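Local coordinates for phospholipase C-beta (PLC-beta) (Sepia officinalis, PDB 3QR0), which is a multidomain phospholipase of the C-beta class, combining PH, EF-hand-like, TIM-barrel and C2 domains in one calcium-binding chain, at residues 13-19 with 140-146. Coordinates in Å, arbitrary orientation, origin at the centre of the assembly. Residues are numbered along the deposited sequence.
Sequences LKWPKVP and YAYNLLS
This contact packs an extended N-terminal segment against the turn where helix 127-141 ends and helix 144-147 begins. Residues 13-19 have no helix or strand; their phi/psi values stay extended up to P19, the N-cap of helix 20-24. In 140-146, Y142 is the first residue to leave helical angles, and N143 is the N-cap of the next helix. The CA atoms of W15 and L145 are 5.9 Å apart, those of P16 and Y140 5.8 Å. The N143 side chain (chi1 t) works both ways. N143 ND2 donates to K14 O (2.8 Å, 160°), while N143 OD1 accepts from S146 N (3.1 Å) and caps the helix. Water 1 adds a bridge, donating to K14 O (3.0 Å) and accepting from L145 N (3.2 Å). L145 points into the 13-19 segment. L145 CB lies over the six-membered ring of W15, a CH-pi contact 3.7 Å from the centroid, and L145 CG meets L13 CB at 4.0 Å. Further along, P16 CB packs on Y140 CD1 (3.9 Å). V18 CG2 sits over a face of the Y140 ring, 3.9 Å from Y140 CZ, and P19 CD lies at the ring edge, 3.1 Å from Y140 OH. V45 of strand 39-45 also touches V18 and Y140. The arrangement ties the lead-in to helix 20-24 to the C-terminal helix of the PH fold, 127-141, and to helix 144-147, through an asparagine N-cap that also binds the neighbouring backbone.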
ATOM      1  N   LEU A  13      12.702 -10.381   6.252  1.00 34.94           N
ATOM      2  CA  LEU A  13      11.291 -10.773   6.130  1.00 33.41           C
ATOM      3  C   LEU A  13      11.088 -12.276   6.315  1.00 32.66           C
ATOM      4  O   LEU A  13      11.834 -13.083   5.756  1.00 32.57           O
ATOM      5  CB  LEU A  13      10.737 -10.367   4.761  1.00 32.97           C
ATOM      6  CG  LEU A  13      10.633  -8.874   4.456  1.00 32.57           C
ATOM      7  CD1 LEU A  13      10.150  -8.682   3.027  1.00 32.20           C
ATOM      8  CD2 LEU A  13       9.705  -8.164   5.442  1.00 32.44           C
ATOM      9  N   LYS A  14      10.061 -12.641   7.082  1.00 31.26           N
ATOM     10  CA  LYS A  14       9.741 -14.040   7.353  1.00 30.71           C
ATOM     11  C   LYS A  14       8.261 -14.316   7.106  1.00 29.25           C
ATOM     12  O   LYS A  14       7.424 -13.440   7.296  1.00 28.55           O
ATOM     13  CB  LYS A  14      10.106 -14.376   8.803  1.00 31.43           C
ATOM     14  CG  LYS A  14      11.609 -14.315   9.079  1.00 33.33           C
ATOM     15  CD  LYS A  14      11.926 -14.045  10.542  1.00 35.90           C
ATOM     16  CE  LYS A  14      13.405 -13.726  10.725  1.00 38.08           C
ATOM     17  NZ  LYS A  14      13.748 -13.440  12.149  1.00 40.38           N
ATOM     18  N   TRP A  15       7.944 -15.536   6.679  1.00 28.18           N
ATOM     19  CA  TRP A  15       6.550 -15.955   6.527  1.00 27.56           C
ATOM     20  C   TRP A  15       5.912 -16.078   7.914  1.00 27.14           C
ATOM     21  O   TRP A  15       6.629 -16.264   8.898  1.00 27.36           O
ATOM     22  CB  TRP A  15       6.472 -17.296   5.797  1.00 27.74           C
ATOM     23  CG  TRP A  15       6.917 -17.217   4.377  1.00 27.65           C
ATOM     24  CD1 TRP A  15       8.151 -17.534   3.880  1.00 27.27           C
ATOM     25  CD2 TRP A  15       6.131 -16.786   3.264  1.00 26.93           C
ATOM     26  NE1 TRP A  15       8.175 -17.334   2.519  1.00 27.51           N
ATOM     27  CE2 TRP A  15       6.947 -16.876   2.116  1.00 27.46           C
ATOM     28  CE3 TRP A  15       4.809 -16.343   3.123  1.00 26.98           C
ATOM     29  CZ2 TRP A  15       6.488 -16.528   0.843  1.00 27.58           C
ATOM     30  CZ3 TRP A  15       4.352 -16.001   1.858  1.00 27.20           C
ATOM     31  CH2 TRP A  15       5.192 -16.094   0.735  1.00 27.18           C
ATOM     32  N   PRO A  16       4.576 -15.954   8.006  1.00 26.72           N
ATOM     33  CA  PRO A  16       3.903 -16.138   9.295  1.00 26.74           C
ATOM     34  C   PRO A  16       4.261 -17.467   9.961  1.00 27.09           C
ATOM     35  O   PRO A  16       4.342 -18.496   9.289  1.00 26.75           O
ATOM     36  CB  PRO A  16       2.422 -16.116   8.922  1.00 26.59           C
ATOM     37  CG  PRO A  16       2.360 -15.306   7.707  1.00 26.36           C
ATOM     38  CD  PRO A  16       3.613 -15.605   6.947  1.00 26.55           C
ATOM     39  N   LYS A  17       4.494 -17.413  11.267  1.00 27.36           N
ATOM     40  CA  LYS A  17       4.781 -18.593  12.070  1.00 28.06           C
ATOM     41  C   LYS A  17       3.741 -18.639  13.179  1.00 27.60           C
ATOM     42  O   LYS A  17       3.787 -17.829  14.099  1.00 27.10           O
ATOM     43  CB  LYS A  17       6.195 -18.505  12.649  1.00 28.57           C
ATOM     44  CG  LYS A  17       6.606 -19.722  13.451  1.00 31.14           C
ATOM     45  CD  LYS A  17       8.110 -19.784  13.636  1.00 33.95           C
ATOM     46  CE  LYS A  17       8.506 -21.017  14.423  1.00 36.27           C
ATOM     47  NZ  LYS A  17       9.964 -21.302  14.321  1.00 38.34           N
ATOM     48  N   VAL A  18       2.786 -19.560  13.067  1.00 27.44           N
ATOM     49  CA  VAL A  18       1.620 -19.564  13.948  1.00 27.41           C
ATOM     50  C   VAL A  18       1.836 -20.539  15.095  1.00 28.33           C
ATOM     51  O   VAL A  18       1.988 -21.729  14.857  1.00 28.43           O
ATOM     52  CB  VAL A  18       0.334 -19.949  13.188  1.00 27.29           C
ATOM     53  CG1 VAL A  18      -0.888 -19.858  14.102  1.00 26.16           C
ATOM     54  CG2 VAL A  18       0.145 -19.054  11.975  1.00 26.49           C
ATOM     55  N   PRO A  19       1.854 -20.039  16.347  1.00 29.04           N
ATOM     56  CA  PRO A  19       2.044 -20.938  17.488  1.00 30.05           C
ATOM     57  C   PRO A  19       0.980 -22.025  17.556  1.00 30.71           C
ATOM     58  O   PRO A  19      -0.171 -21.781  17.190  1.00 30.02           O
ATOM     59  CB  PRO A  19       1.903 -20.007  18.701  1.00 30.19           C
ATOM     60  CG  PRO A  19       2.182 -18.653  18.186  1.00 29.53           C
ATOM     61  CD  PRO A  19       1.713 -18.637  16.775  1.00 28.57           C
ATOM     62  N   TYR A 140       0.484 -11.184  11.465  1.00 22.80           N
ATOM     63  CA  TYR A 140       0.035 -11.929  10.278  1.00 22.46           C
ATOM     64  C   TYR A 140      -0.666 -11.027   9.272  1.00 22.02           C
ATOM     65  O   TYR A 140      -0.527 -11.228   8.069  1.00 21.80           O
ATOM     66  CB  TYR A 140      -0.922 -13.086  10.615  1.00 22.80           C
ATOM     67  CG  TYR A 140      -0.502 -13.987  11.748  1.00 22.58           C
ATOM     68  CD1 TYR A 140       0.838 -14.305  11.975  1.00 22.56           C
ATOM     69  CD2 TYR A 140      -1.455 -14.556  12.575  1.00 23.15           C
ATOM     70  CE1 TYR A 140       1.204 -15.142  13.037  1.00 23.01           C
ATOM     71  CE2 TYR A 140      -1.105 -15.386  13.618  1.00 22.98           C
ATOM     72  CZ  TYR A 140       0.216 -15.678  13.849  1.00 22.69           C
ATOM     73  OH  TYR A 140       0.531 -16.505  14.905  1.00 22.50           O
ATOM     74  N   ALA A 141      -1.431 -10.056   9.772  1.00 21.86           N
ATOM     75  CA  ALA A 141      -2.161  -9.118   8.925  1.00 21.71           C
ATOM     76  C   ALA A 141      -1.229  -8.164   8.199  1.00 21.47           C
ATOM     77  O   ALA A 141      -1.566  -7.690   7.115  1.00 21.13           O
ATOM     78  CB  ALA A 141      -3.183  -8.319   9.746  1.00 21.73           C
ATOM     79  N   TYR A 142      -0.078  -7.862   8.807  1.00 21.25           N
ATOM     80  CA  TYR A 142       0.901  -6.952   8.203  1.00 20.98           C
ATOM     81  C   TYR A 142       2.157  -7.664   7.714  1.00 21.26           C
ATOM     82  O   TYR A 142       3.194  -7.041   7.517  1.00 22.01           O
ATOM     83  CB  TYR A 142       1.230  -5.812   9.179  1.00 20.90           C
ATOM     84  CG  TYR A 142       0.070  -4.855   9.255  1.00 19.82           C
ATOM     85  CD1 TYR A 142       0.022  -3.732   8.443  1.00 19.16           C
ATOM     86  CD2 TYR A 142      -1.019  -5.122  10.067  1.00 19.74           C
ATOM     87  CE1 TYR A 142      -1.067  -2.867   8.475  1.00 19.42           C
ATOM     88  CE2 TYR A 142      -2.119  -4.269  10.103  1.00 20.09           C
ATOM     89  CZ  TYR A 142      -2.134  -3.143   9.308  1.00 19.14           C
ATOM     90  OH  TYR A 142      -3.217  -2.297   9.341  1.00 18.58           O
ATOM     91  N   ASN A 143       2.055  -8.969   7.486  1.00 21.53           N
ATOM     92  CA  ASN A 143       3.185  -9.725   6.969  1.00 21.36           C
ATOM     93  C   ASN A 143       3.374  -9.464   5.466  1.00 21.02           C
ATOM     94  O   ASN A 143       2.533  -9.838   4.645  1.00 20.18           O
ATOM     95  CB  ASN A 143       3.010 -11.211   7.243  1.00 21.57           C
ATOM     96  CG  ASN A 143       4.257 -11.997   6.947  1.00 21.75           C
ATOM     97  OD1 ASN A 143       4.630 -12.172   5.788  1.00 22.37           O
ATOM     98  ND2 ASN A 143       4.916 -12.481   7.994  1.00 21.89           N
ATOM     99  N   LEU A 144       4.489  -8.832   5.119  1.00 20.84           N
ATOM    100  CA  LEU A 144       4.740  -8.417   3.739  1.00 21.16           C
ATOM    101  C   LEU A 144       4.891  -9.585   2.764  1.00 21.37           C
ATOM    102  O   LEU A 144       4.456  -9.492   1.617  1.00 20.82           O
ATOM    103  CB  LEU A 144       5.966  -7.496   3.664  1.00 21.52           C
ATOM    104  CG  LEU A 144       5.744  -6.125   4.307  1.00 22.18           C
ATOM    105  CD1 LEU A 144       7.043  -5.316   4.326  1.00 23.45           C
ATOM    106  CD2 LEU A 144       4.628  -5.362   3.586  1.00 23.01           C
ATOM    107  N   LEU A 145       5.492 -10.683   3.207  1.00 21.80           N
ATOM    108  CA  LEU A 145       5.571 -11.865   2.354  1.00 22.44           C
ATOM    109  C   LEU A 145       4.182 -12.409   2.025  1.00 22.62           C
ATOM    110  O   LEU A 145       3.911 -12.724   0.872  1.00 22.41           O
ATOM    111  CB  LEU A 145       6.435 -12.954   2.984  1.00 22.96           C
ATOM    112  CG  LEU A 145       7.927 -12.655   2.980  1.00 23.45           C
ATOM    113  CD1 LEU A 145       8.688 -13.750   3.711  1.00 23.58           C
ATOM    114  CD2 LEU A 145       8.430 -12.497   1.540  1.00 24.67           C
ATOM    115  N   SER A 146       3.319 -12.510   3.034  0.50 22.80           N
ATOM    116  CA  SER A 146       1.947 -12.985   2.840  0.50 23.12           C
ATOM    117  C   SER A 146       1.173 -12.064   1.901  0.50 23.12           C
ATOM    118  O   SER A 146       0.475 -12.525   0.996  0.50 23.43           O
ATOM    119  CB  SER A 146       1.219 -13.084   4.184  0.50 23.26           C
ATOM    120  OG  SER A 146      -0.117 -13.516   4.009  0.50 23.08           O
TER
HETATM  121  O   HOH W   1       7.150 -10.807   5.957  1.00 30.95           O